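Local coordinates for spondin-1 (Homo sapiens, PDB 2ZOT), which is a secreted extracellular-matrix glycoprotein, also called F-spondin, whose beta-sandwich reeler domain probably takes part in cell adhesion, at residues G26-G31 against F145-S150. Residues are numbered along the deposited sequence; the frame is centred on the assembly and turned at random.
Sequences GTRREG and FQDEGS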
# COMPACT_ATOMS: atom_id res chain seq x y z
N GLY A 26 10.11 -11.64 6.16
CA GLY A 26 10.40 -10.60 5.18
C GLY A 26 11.86 -10.43 4.80
O GLY A 26 12.75 -10.62 5.62
N THR A 27 12.09 -10.08 3.54
CA THR A 27 13.38 -9.55 3.10
C THR A 27 13.22 -8.06 2.83
O THR A 27 12.38 -7.64 2.03
CB THR A 27 13.87 -10.23 1.82
OG1 THR A 27 12.80 -10.28 0.88
CG2 THR A 27 14.33 -11.64 2.11
N ARG A 28 13.99 -7.26 3.54
CA ARG A 28 13.96 -5.82 3.37
C ARG A 28 14.61 -5.49 2.03
O ARG A 28 15.68 -6.00 1.72
CB ARG A 28 14.70 -5.17 4.54
CG ARG A 28 15.03 -3.70 4.39
CD ARG A 28 15.74 -3.17 5.64
NE ARG A 28 14.84 -3.12 6.79
CZ ARG A 28 13.93 -2.17 6.99
NH1 ARG A 28 13.16 -2.22 8.07
NH2 ARG A 28 13.78 -1.17 6.13
N ARG A 29 13.95 -4.68 1.22
CA ARG A 29 14.53 -4.24 -0.03
C ARG A 29 14.22 -2.76 -0.25
O ARG A 29 13.15 -2.39 -0.76
CB ARG A 29 14.06 -5.11 -1.20
CG ARG A 29 14.88 -4.93 -2.46
CD ARG A 29 14.30 -5.71 -3.63
NE ARG A 29 15.27 -5.81 -4.72
CZ ARG A 29 14.99 -6.19 -5.96
NH1 ARG A 29 13.76 -6.51 -6.31
NH2 ARG A 29 15.96 -6.23 -6.87
N GLU A 30 15.14 -1.91 0.18
CA GLU A 30 14.96 -0.48 0.10
C GLU A 30 15.23 -0.02 -1.33
O GLU A 30 15.99 -0.66 -2.05
CB GLU A 30 15.93 0.20 1.07
CG GLU A 30 15.34 1.31 1.90
CD GLU A 30 14.40 0.82 3.00
OE1 GLU A 30 14.41 -0.39 3.34
OE2 GLU A 30 13.64 1.65 3.53
N GLY A 31 14.60 1.07 -1.73
CA GLY A 31 14.86 1.67 -3.04
C GLY A 31 13.86 1.34 -4.12
O GLY A 31 12.85 0.69 -3.88
N PHE A 145 9.74 -5.90 1.36
CA PHE A 145 9.17 -4.72 2.01
C PHE A 145 10.26 -3.65 2.18
O PHE A 145 11.44 -3.92 1.95
CB PHE A 145 8.55 -5.09 3.37
CG PHE A 145 9.56 -5.41 4.44
CD1 PHE A 145 10.00 -6.71 4.64
CD2 PHE A 145 10.06 -4.40 5.27
CE1 PHE A 145 10.94 -7.01 5.64
CE2 PHE A 145 10.99 -4.69 6.26
CZ PHE A 145 11.42 -5.99 6.45
N GLN A 146 9.86 -2.44 2.59
CA GLN A 146 10.79 -1.30 2.71
C GLN A 146 10.17 -0.11 3.44
O GLN A 146 8.96 -0.06 3.64
CB GLN A 146 11.26 -0.84 1.32
CG GLN A 146 10.15 -0.75 0.28
CD GLN A 146 10.42 0.25 -0.81
OE1 GLN A 146 11.36 0.11 -1.59
NE2 GLN A 146 9.58 1.27 -0.88
N ASP A 147 11.00 0.84 3.84
CA ASP A 147 10.51 2.10 4.40
C ASP A 147 10.56 3.22 3.36
O ASP A 147 9.65 4.05 3.30
CB ASP A 147 11.28 2.47 5.67
CG ASP A 147 11.05 1.47 6.80
OD1 ASP A 147 9.88 1.23 7.19
OD2 ASP A 147 12.05 0.92 7.31
N GLU A 148 11.60 3.23 2.54
CA GLU A 148 11.72 4.17 1.43
C GLU A 148 11.92 3.44 0.10
O GLU A 148 12.60 2.42 0.05
CB GLU A 148 12.88 5.15 1.67
CG GLU A 148 12.56 6.27 2.64
CD GLU A 148 13.75 7.19 2.91
OE1 GLU A 148 14.88 6.67 3.04
OE2 GLU A 148 13.56 8.42 3.00
N GLY A 149 11.32 3.97 -0.97
CA GLY A 149 11.48 3.42 -2.32
C GLY A 149 10.19 3.30 -3.10
O GLY A 149 9.17 3.88 -2.70
N SER A 150 10.21 2.53 -4.18
CA SER A 150 9.06 2.45 -5.11
C SER A 150 7.80 1.79 -4.54
O SER A 150 6.72 1.95 -5.10
CB SER A 150 9.46 1.80 -6.44
OG SER A 150 9.85 0.45 -6.26
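Phe-145 pairs in parallel with Arg-28: its N donates to Thr-27 O, and its O takes a nearly straight bond from Arg-29 N (2.7 Å). Phe-145 CG lies between the backbone N and the carbonyl carbon (chi1 73°), which brings the ring alongside 26-28. Arg-28 CA sits over one face in a CH-pi contact, 4.0 Å from the ring centroid, while Gly-26 lies at the edge near CE1. Farther out, Phe-145 CE2 lies over one face of the Arg-28 guanidinium, the two planes 75° apart. Trimming Phe-145 to an alanine would probably strip the packing from Arg-28 CA and from one face of its guanidinium. Gln-146 points its CB toward 26-31. Arg-28 NH2 makes a salt bridge to Asp-147 OD2 (3.0 Å), meeting it from above the carboxylate plane; that same nitrogen also bridges to Glu-30 OE1 on its syn side, so one arginine joins two acids and probably eases their mutual repulsion. Glu-30, bent at chi2 (72°), brings OE2 to the loop backbone, where Asp-147 N and Glu-148 N both donate to it from one face, each at 2.8 Å. Glu-148 O then accepts from Gly-31 N (3.0 Å), and beyond Gly-149 the Ser-150 N reaches Gly-31 O. The contact joins edge strand 26-28 of the mixed sheet to the interruption in strand 143-155, whose other neighbour is strand 131-138; Ser-150 OG hydrogen-bonds to Phe-35 O on strand 35-39, linking both sheets of the reeler-domain beta-sandwich.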